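Local coordinates for protein putative retaining b-glycosidase (Saccharophagus degradans, PDB 5A95) that probably hydrolyses beta-glucans of the mixed-linkage type as a retaining glycoside hydrolase of family 5, with a specificity dictated by its quaternary structure, at residues Gln151-His154 / Pro155-Thr159; Asn72-Asp75 / Thr76-Leu80; Ile51-Gly55 / Asn56-Asp60. The protein carries 1 engineered substitution. All blocks are in the same frame, centred on the assembly; numbering follows the deposited sequence.

Contact 1 of 3, residues Gln151-His154 / Pro155-Thr159; sequences QYQH and PMYDT. With BGC (beta-D-glucopyranose), chain D.
His-154 and Met-156 are joined by a hydrogen bond and by packing. Met-156 N donates to His-154 ND1 at 3.0 Å, almost straight at 173° and in the plane of the ring. Within the turn itself, Tyr-157 N donates to His-154 O at 3.0 Å. Tyr-152 OH donates to Thr-159 O at 2.8 Å, from above the carbonyl plane.

The CH-pi contacts clamp the imidazole. Pro-155 CD lies 3.5 Å from the ring centroid of His-154 on one face. Met-156 CE lies 3.7 Å from that centroid on the opposite face. The bend of Met-156 at chi3 (77°) folds the methyl back over the ring. His-154 NE2 is taken by Ile-34 O of the second subunit, so both ring nitrogens are held.

Tyr-152 packs on the backbone. Tyr-157 O sits over one face of its ring, and Asp-158 OD1 approaches CD2 to 3.2 Å. Asp-158 OD2 forms a salt bridge with Lys-162 of the second subunit.

Tyr-157 OH shares a hydrogen bond of 2.7 Å with O6 of the bound beta-D-glucopyranose. This short 3-10 turn, in a loop after strand 151-152, forms part of the glycan-binding pocket at the subunit interface.

Contact 2 of 3, residues Asn72-Asp75 / Thr76-Leu80; sequences NIAD and TGKLL
The carboxylate of Asp-75 meets the first turn of helix 76-81. Thr-76 N lies over one face of this flat group, and Gly-77 N is raised from its plane on the same side. Lys-78 N approaches from the OD1 end. The other oxygen, OD2, is turned away from the helix and accepts from His-107 N and Tyr-119 OH.

Asp-75 is the N-cap of the helix. Gly-77 N comes within 2.7 Å of Asp-75 OD1, but the N-H is bent (126°) and the bond is weak. A second weak bond runs from Lys-78 N to Asp-75 OD1 at 3.4 Å. Ser-110 OG is a further partner of OD1. With CG anti to the backbone N (chi1 176°), the carboxylate swings over the helix start. The helix N-terminus and these donors would probably favour the charged form. The first full helical bond, Leu-79 N to Asp-75 O, measures 3.1 Å and is nearly straight.

Residues 73-75 link strand 65-72 of the (beta/alpha)8 barrel to helix 76-81. Ile-73 and Ala-74 carry the apolar contact with Leu-79. Ala-74 CB packs on Leu-79 CG at 4.1 Å, and Leu-89 of helix 87-96 touches both Ile-73 and Leu-79.

Lys-78 passes beside Ala-74 and leads away. Its chain bends at chi2 (-85°), which lays CD 3.7 Å from Ala-74 CB. NZ then makes salt bridges with Asp-333 and Asp-335. Across the loop, Ile-73 CD1 meets Leu-79 CD1 at 4.1 Å, the two side chains crossing at about a right angle.

Contact 3 of 3, residues Ile51-Gly55 / Asn56-Asp60; sequences ISVKG and NKFID
Ile-51 and Val-53 pack on Phe-58 along the inner face of this strand pair. Ile-51 CG2 touches Phe-58 CB at 3.8 Å, and the two side chains cross at about a right angle. Val-53 CG2 meets the Phe-58 ring obliquely, 4.0 Å from CD1. Phe-58 has CG anti to its carbonyl carbon (chi1 -57°), which sets the ring beside Val-53. All three residues also touch Ile-224 of strand 224-227. The Phe-58 ring stacks edge-to-face with Phe-68 of strand 65-72.

Strands 52-54 and 57-59 form an antiparallel beta hairpin closed by a type II' turn from Lys-54 to Lys-57. Gly-55 takes the positive phi (61°) that this turn needs at its second position. Ser-52 and Ile-59 are a hydrogen-bonded pair: Ser-52 N to Ile-59 O and Ile-59 N to Ser-52 O are both 2.9 Å. Lys-54 and Lys-57 form the other such pair, next to the turn. Strand 57-59 continues the pairing onto strand 65-72. The hairpin face of Ile-51, Val-53 and Phe-58 packs on strands 65-72 and 224-227 and, as in other family 5 enzymes, probably closes the end of the barrel.

The other face is more exposed to solvent. Here Ile-59 CD1 lies 3.8 Å from Lys-54 CB and also reaches CD; beyond that the extended Lys-54 chain leads away. The close point is Ser-52 OG, 3.3 Å from Ile-59 CG1. A water bonds to Ser-52 OG at 2.8 Å and weakly to Ile-59 O. At the turn, Lys-57 bends at chi2 and chi4 and its NZ donates to Asn-56 OD1 at 3.0 Å. Asn-56 ND2 bonds to Ala-282 O.

Contact 3 comes first along the chain, then contact 2, then contact 1. The hairpin of contact 3 lies on the opposite side of the chain's centre from the other two. Its centre is about 33 Å from that of contact 1 and about 29 Å from that of contact 2. Contacts 1 and 2 do not touch; their nearest atoms are about 8 Å apart. They share the second subunit, whose Trp-32 packs on both Met-156 and Lys-78. They also converge on the glycan. Contact 1 binds a glucose unit directly. The Asp-75 side chain is about 7 Å from a glucose unit and accepts from the backbone of His-107, whose NE2 is hydrogen-bonded to the same beta-D-glucopyranose that Tyr-157 holds.

Contact 1 of 3, residues Gln151-His154 / Pro155-Thr159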
loop_
_atom_site.group_PDB
_atom_site.type_symbol
_atom_site.label_atom_id
_atom_site.label_comp_id
_atom_site.label_asym_id
_atom_site.label_seq_id
_atom_site.Cartn_x
_atom_site.Cartn_y
_atom_site.Cartn_z
ATOM N N GLN A 151 7.596 -0.047 8.057
ATOM C CA GLN A 151 8.396 0.986 8.711
ATOM C C GLN A 151 9.809 0.439 8.927
ATOM O O GLN A 151 9.978 -0.711 9.315
ATOM C CB GLN A 151 7.812 1.407 10.079
ATOM C CG GLN A 151 6.362 1.806 10.052
ATOM C CD GLN A 151 6.093 3.063 9.260
ATOM O OE1 GLN A 151 6.577 4.149 9.605
ATOM N NE2 GLN A 151 5.294 2.953 8.224
ATOM N N TYR A 152 10.822 1.285 8.713
ATOM C CA TYR A 152 12.208 0.821 8.581
ATOM C C TYR A 152 13.214 1.661 9.324
ATOM O O TYR A 152 12.960 2.830 9.706
ATOM C CB TYR A 152 12.599 0.703 7.081
ATOM C CG TYR A 152 11.574 -0.113 6.336
ATOM C CD1 TYR A 152 11.595 -1.493 6.353
ATOM C CD2 TYR A 152 10.544 0.508 5.675
ATOM C CE1 TYR A 152 10.596 -2.239 5.766
ATOM C CE2 TYR A 152 9.538 -0.212 5.075
ATOM C CZ TYR A 152 9.578 -1.601 5.084
ATOM O OH TYR A 152 8.560 -2.315 4.503
ATOM N N GLN A 153 14.413 1.115 9.458
ATOM C CA GLN A 153 15.488 1.793 10.130
ATOM C C GLN A 153 15.972 3.041 9.378
ATOM O O GLN A 153 16.421 4.005 10.006
ATOM C CB GLN A 153 16.637 0.810 10.402
ATOM C CG GLN A 153 17.837 1.445 11.098
ATOM C CD GLN A 153 18.823 0.410 11.516
ATOM O OE1 GLN A 153 18.507 -0.401 12.367
ATOM N NE2 GLN A 153 20.021 0.473 10.957
ATOM N N HIS A 154 15.947 3.013 8.057
ATOM C CA HIS A 154 16.509 4.062 7.222
ATOM C C HIS A 154 15.866 3.956 5.858
ATOM O O HIS A 154 15.538 2.841 5.409
ATOM C CB HIS A 154 18.040 3.865 7.138
ATOM C CG HIS A 154 18.784 4.923 6.380
ATOM N ND1 HIS A 154 18.756 5.041 5.014
ATOM C CD2 HIS A 154 19.617 5.895 6.818
ATOM C CE1 HIS A 154 19.507 6.063 4.638
ATOM N NE2 HIS A 154 20.051 6.595 5.720
ATOM N N PRO A 155 15.729 5.089 5.146
ATOM C CA PRO A 155 15.109 5.029 3.803
ATOM C C PRO A 155 15.779 4.133 2.761
ATOM O O PRO A 155 15.120 3.655 1.840
ATOM C CB PRO A 155 15.056 6.501 3.368
ATOM C CG PRO A 155 15.113 7.286 4.641
ATOM C CD PRO A 155 15.914 6.478 5.615
ATOM N N MET A 156 17.063 3.826 2.919
ATOM C CA MET A 156 17.691 2.935 1.951
ATOM C C MET A 156 17.072 1.523 1.983
ATOM O O MET A 156 17.169 0.767 0.996
ATOM C CB MET A 156 19.206 2.865 2.127
ATOM C CG MET A 156 19.684 2.196 3.413
ATOM S SD MET A 156 21.496 2.075 3.481
ATOM C CE MET A 156 21.914 3.743 3.906
ATOM N N TYR A 157 16.427 1.200 3.103
ATOM C CA TYR A 157 15.795 -0.059 3.320
ATOM C C TYR A 157 14.293 -0.055 3.052
ATOM O O TYR A 157 13.617 -1.079 3.187
ATOM C CB TYR A 157 16.027 -0.488 4.771
ATOM C CG TYR A 157 17.490 -0.484 5.146
ATOM C CD1 TYR A 157 18.431 -1.208 4.419
ATOM C CD2 TYR A 157 17.929 0.241 6.225
ATOM C CE1 TYR A 157 19.786 -1.148 4.760
ATOM C CE2 TYR A 157 19.267 0.289 6.589
ATOM C CZ TYR A 157 20.206 -0.401 5.847
ATOM O OH TYR A 157 21.543 -0.345 6.181
ATOM N N ASP A 158 13.735 1.094 2.698
ATOM C CA ASP A 158 12.288 1.254 2.603
ATOM C C ASP A 158 11.698 0.365 1.519
ATOM O O ASP A 158 12.206 0.302 0.410
ATOM C CB ASP A 158 11.943 2.719 2.287
ATOM C CG ASP A 158 10.461 3.007 2.377
ATOM O OD1 ASP A 158 9.879 2.676 3.398
ATOM O OD2 ASP A 158 9.872 3.590 1.476
ATOM N N THR A 159 10.602 -0.308 1.873
ATOM C CA THR A 159 9.924 -1.185 0.964
ATOM C C THR A 159 8.470 -1.311 1.387
ATOM O O THR A 159 8.018 -0.650 2.335
ATOM C CB THR A 159 10.661 -2.558 0.825
ATOM O OG1 THR A 159 10.054 -3.347 -0.217
ATOM C CG2 THR A 159 10.693 -3.362 2.126
HETATM C C2 BGC D . 27.551 -0.473 6.715
HETATM C C3 BGC D . 27.314 0.905 6.124
HETATM C C4 BGC D . 26.455 0.824 4.882
HETATM C C5 BGC D . 25.177 0.031 5.156
HETATM C C6 BGC D . 24.386 -0.287 3.913
HETATM C C1 BGC D . 26.187 -1.091 6.970
HETATM O O2 BGC D . 28.290 -0.298 7.922
HETATM O O3 BGC D . 28.582 1.470 5.768
HETATM O O4 BGC D . 26.093 2.144 4.484
HETATM O O5 BGC D . 25.505 -1.218 5.736
HETATM O O6 BGC D . 23.235 -1.049 4.262
#

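Contact 2 of 3, residues Asn72-Asp75 / Thr76-Leu80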
loop_
_atom_site.group_PDB
_atom_site.type_symbol
_atom_site.label_atom_id
_atom_site.label_comp_id
_atom_site.label_asym_id
_atom_site.label_seq_id
_atom_site.Cartn_x
_atom_site.Cartn_y
_atom_site.Cartn_z
ATOM N N ASN A 72 29.629 -11.649 2.320
ATOM C CA ASN A 72 28.877 -10.592 1.661
ATOM C C ASN A 72 29.796 -9.751 0.814
ATOM O O ASN A 72 30.940 -9.488 1.209
ATOM C CB ASN A 72 28.273 -9.668 2.721
ATOM C CG ASN A 72 27.101 -10.283 3.433
ATOM O OD1 ASN A 72 25.977 -10.142 2.969
ATOM N ND2 ASN A 72 27.351 -10.995 4.526
ATOM N N ILE A 73 29.266 -9.259 -0.300
ATOM C CA ILE A 73 29.817 -8.109 -0.987
ATOM C C ILE A 73 28.770 -7.014 -0.877
ATOM O O ILE A 73 27.668 -7.241 -0.343
ATOM C CB ILE A 73 30.191 -8.416 -2.443
ATOM C CG1 ILE A 73 28.979 -8.913 -3.238
ATOM C CG2 ILE A 73 31.353 -9.412 -2.492
ATOM C CD1 ILE A 73 29.247 -9.096 -4.721
ATOM N N ALA A 74 29.117 -5.808 -1.304
ATOM C CA ALA A 74 28.171 -4.701 -1.247
ATOM C C ALA A 74 27.044 -4.854 -2.280
ATOM O O ALA A 74 27.097 -5.685 -3.185
ATOM C CB ALA A 74 28.887 -3.350 -1.428
ATOM N N ASP A 75 26.023 -4.004 -2.142
ATOM C CA ASP A 75 24.956 -3.928 -3.130
ATOM C C ASP A 75 25.526 -3.688 -4.539
ATOM O O ASP A 75 26.476 -2.930 -4.726
ATOM C CB ASP A 75 23.995 -2.788 -2.756
ATOM C CG ASP A 75 22.915 -2.569 -3.769
ATOM O OD1 ASP A 75 23.138 -1.754 -4.691
ATOM O OD2 ASP A 75 21.813 -3.153 -3.620
ATOM N N THR A 76 24.897 -4.321 -5.519
ATOM C CA THR A 76 25.330 -4.258 -6.907
ATOM C C THR A 76 25.441 -2.823 -7.391
ATOM O O THR A 76 26.394 -2.470 -8.064
ATOM C CB THR A 76 24.320 -5.046 -7.780
ATOM O OG1 THR A 76 24.286 -6.418 -7.361
ATOM C CG2 THR A 76 24.660 -4.974 -9.245
ATOM N N GLY A 77 24.446 -2.002 -7.071
ATOM C CA GLY A 77 24.453 -0.610 -7.486
ATOM C C GLY A 77 25.604 0.190 -6.879
ATOM O O GLY A 77 26.184 1.055 -7.519
ATOM N N LYS A 78 25.910 -0.061 -5.608
ATOM C CA LYS A 78 27.033 0.592 -4.953
ATOM C C LYS A 78 28.295 0.260 -5.735
ATOM O O LYS A 78 29.095 1.133 -6.037
ATOM C CB LYS A 78 27.131 0.134 -3.487
ATOM C CG LYS A 78 28.257 0.771 -2.673
ATOM C CD LYS A 78 29.582 0.042 -2.842
ATOM C CE LYS A 78 30.608 0.595 -1.865
ATOM N NZ LYS A 78 31.961 0.056 -2.098
ATOM N N LEU A 79 28.493 -1.020 -6.033
ATOM C CA LEU A 79 29.678 -1.464 -6.755
ATOM C C LEU A 79 29.747 -0.903 -8.178
ATOM O O LEU A 79 30.816 -0.421 -8.615
ATOM C CB LEU A 79 29.757 -2.981 -6.730
ATOM C CG LEU A 79 30.069 -3.563 -5.338
ATOM C CD1 LEU A 79 29.825 -5.062 -5.345
ATOM C CD2 LEU A 79 31.495 -3.230 -4.916
ATOM N N LEU A 80 28.617 -0.902 -8.885
ATOM C CA LEU A 80 28.586 -0.354 -10.255
ATOM C C LEU A 80 29.022 1.105 -10.287
ATOM O O LEU A 80 29.647 1.566 -11.250
ATOM C CB LEU A 80 27.173 -0.469 -10.851
ATOM C CG LEU A 80 26.749 -1.839 -11.345
ATOM C CD1 LEU A 80 25.227 -1.968 -11.467
ATOM C CD2 LEU A 80 27.423 -2.159 -12.671
#

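Contact 3 of 3, residues Ile51-Gly55 / Asn56-Asp60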
loop_
_atom_site.group_PDB
_atom_site.type_symbol
_atom_site.label_atom_id
_atom_site.label_comp_id
_atom_site.label_asym_id
_atom_site.label_seq_id
_atom_site.Cartn_x
_atom_site.Cartn_y
_atom_site.Cartn_z
ATOM N N ILE A 51 21.870 -27.526 -4.035
ATOM C CA ILE A 51 21.941 -27.703 -2.597
ATOM C C ILE A 51 20.510 -27.762 -2.097
ATOM O O ILE A 51 19.677 -26.945 -2.510
ATOM C CB ILE A 51 22.698 -26.551 -1.905
ATOM C CG1 ILE A 51 24.100 -26.369 -2.512
ATOM C CG2 ILE A 51 22.769 -26.773 -0.387
ATOM C CD1 ILE A 51 24.986 -27.604 -2.463
ATOM N N SER A 52 20.221 -28.692 -1.217
ATOM C CA SER A 52 18.882 -28.904 -0.661
ATOM C C SER A 52 18.974 -29.023 0.862
ATOM O O SER A 52 20.063 -29.092 1.425
ATOM C CB SER A 52 18.225 -30.153 -1.265
ATOM O OG SER A 52 19.044 -31.279 -1.131
ATOM N N VAL A 53 17.813 -29.033 1.515
ATOM C CA VAL A 53 17.709 -29.203 2.940
ATOM C C VAL A 53 17.270 -30.620 3.243
ATOM O O VAL A 53 16.299 -31.092 2.683
ATOM C CB VAL A 53 16.719 -28.176 3.513
ATOM C CG1 VAL A 53 16.345 -28.495 4.959
ATOM C CG2 VAL A 53 17.285 -26.767 3.401
ATOM N N LYS A 54 17.961 -31.245 4.189
ATOM C CA LYS A 54 17.494 -32.532 4.714
ATOM C C LYS A 54 17.724 -32.509 6.218
ATOM O O LYS A 54 18.855 -32.468 6.696
ATOM C CB LYS A 54 18.216 -33.733 4.057
ATOM C CG LYS A 54 17.606 -35.075 4.404
ATOM C CD LYS A 54 18.146 -36.183 3.530
ATOM C CE LYS A 54 17.574 -37.548 3.907
ATOM N NZ LYS A 54 17.893 -38.508 2.830
ATOM N N GLY A 55 16.631 -32.469 6.970
ATOM C CA GLY A 55 16.747 -32.338 8.393
ATOM C C GLY A 55 17.433 -31.040 8.787
ATOM O O GLY A 55 17.081 -29.964 8.284
ATOM N N ASN A 56 18.440 -31.147 9.629
ATOM C CA ASN A 56 19.172 -29.988 10.080
ATOM C C ASN A 56 20.376 -29.656 9.220
ATOM O O ASN A 56 21.203 -28.821 9.604
ATOM C CB ASN A 56 19.569 -30.097 11.557
ATOM C CG ASN A 56 20.693 -31.064 11.787
ATOM O OD1 ASN A 56 20.896 -32.008 11.016
ATOM N ND2 ASN A 56 21.423 -30.851 12.853
ATOM N N LYS A 57 20.495 -30.288 8.055
ATOM C CA LYS A 57 21.666 -30.095 7.196
ATOM C C LYS A 57 21.296 -29.573 5.824
ATOM O O LYS A 57 20.214 -29.835 5.305
ATOM C CB LYS A 57 22.376 -31.425 6.977
ATOM C CG LYS A 57 22.901 -32.095 8.228
ATOM C CD LYS A 57 23.894 -31.234 8.987
ATOM C CE LYS A 57 24.649 -32.094 10.003
ATOM N NZ LYS A 57 23.750 -32.990 10.789
ATOM N N PHE A 58 22.234 -28.863 5.227
ATOM C CA PHE A 58 22.259 -28.731 3.789
ATOM C C PHE A 58 22.986 -29.941 3.211
ATOM O O PHE A 58 24.002 -30.379 3.772
ATOM C CB PHE A 58 22.986 -27.456 3.353
ATOM C CG PHE A 58 22.405 -26.202 3.936
ATOM C CD1 PHE A 58 21.125 -25.805 3.602
ATOM C CD2 PHE A 58 23.121 -25.424 4.829
ATOM C CE1 PHE A 58 20.575 -24.651 4.113
ATOM C CE2 PHE A 58 22.576 -24.263 5.373
ATOM C CZ PHE A 58 21.290 -23.883 5.005
ATOM N N ILE A 59 22.532 -30.407 2.041
ATOM C CA ILE A 59 23.191 -31.513 1.322
ATOM C C ILE A 59 23.315 -31.202 -0.155
ATOM O O ILE A 59 22.505 -30.433 -0.708
ATOM C CB ILE A 59 22.470 -32.852 1.509
ATOM C CG1 ILE A 59 21.016 -32.791 1.046
ATOM C CG2 ILE A 59 22.586 -33.293 2.954
ATOM C CD1 ILE A 59 20.383 -34.154 0.904
ATOM N N ASP A 60 24.329 -31.794 -0.789
ATOM C CA ASP A 60 24.450 -31.735 -2.240
ATOM C C ASP A 60 23.724 -32.926 -2.859
ATOM O O ASP A 60 23.042 -33.687 -2.152
ATOM C CB ASP A 60 25.913 -31.633 -2.671
ATOM C CG ASP A 60 26.719 -32.898 -2.385
ATOM O OD1 ASP A 60 26.131 -33.956 -2.130
ATOM O OD2 ASP A 60 27.963 -32.787 -2.399
HETATM O O HOH W 1 20.649 -31.449 -3.458
#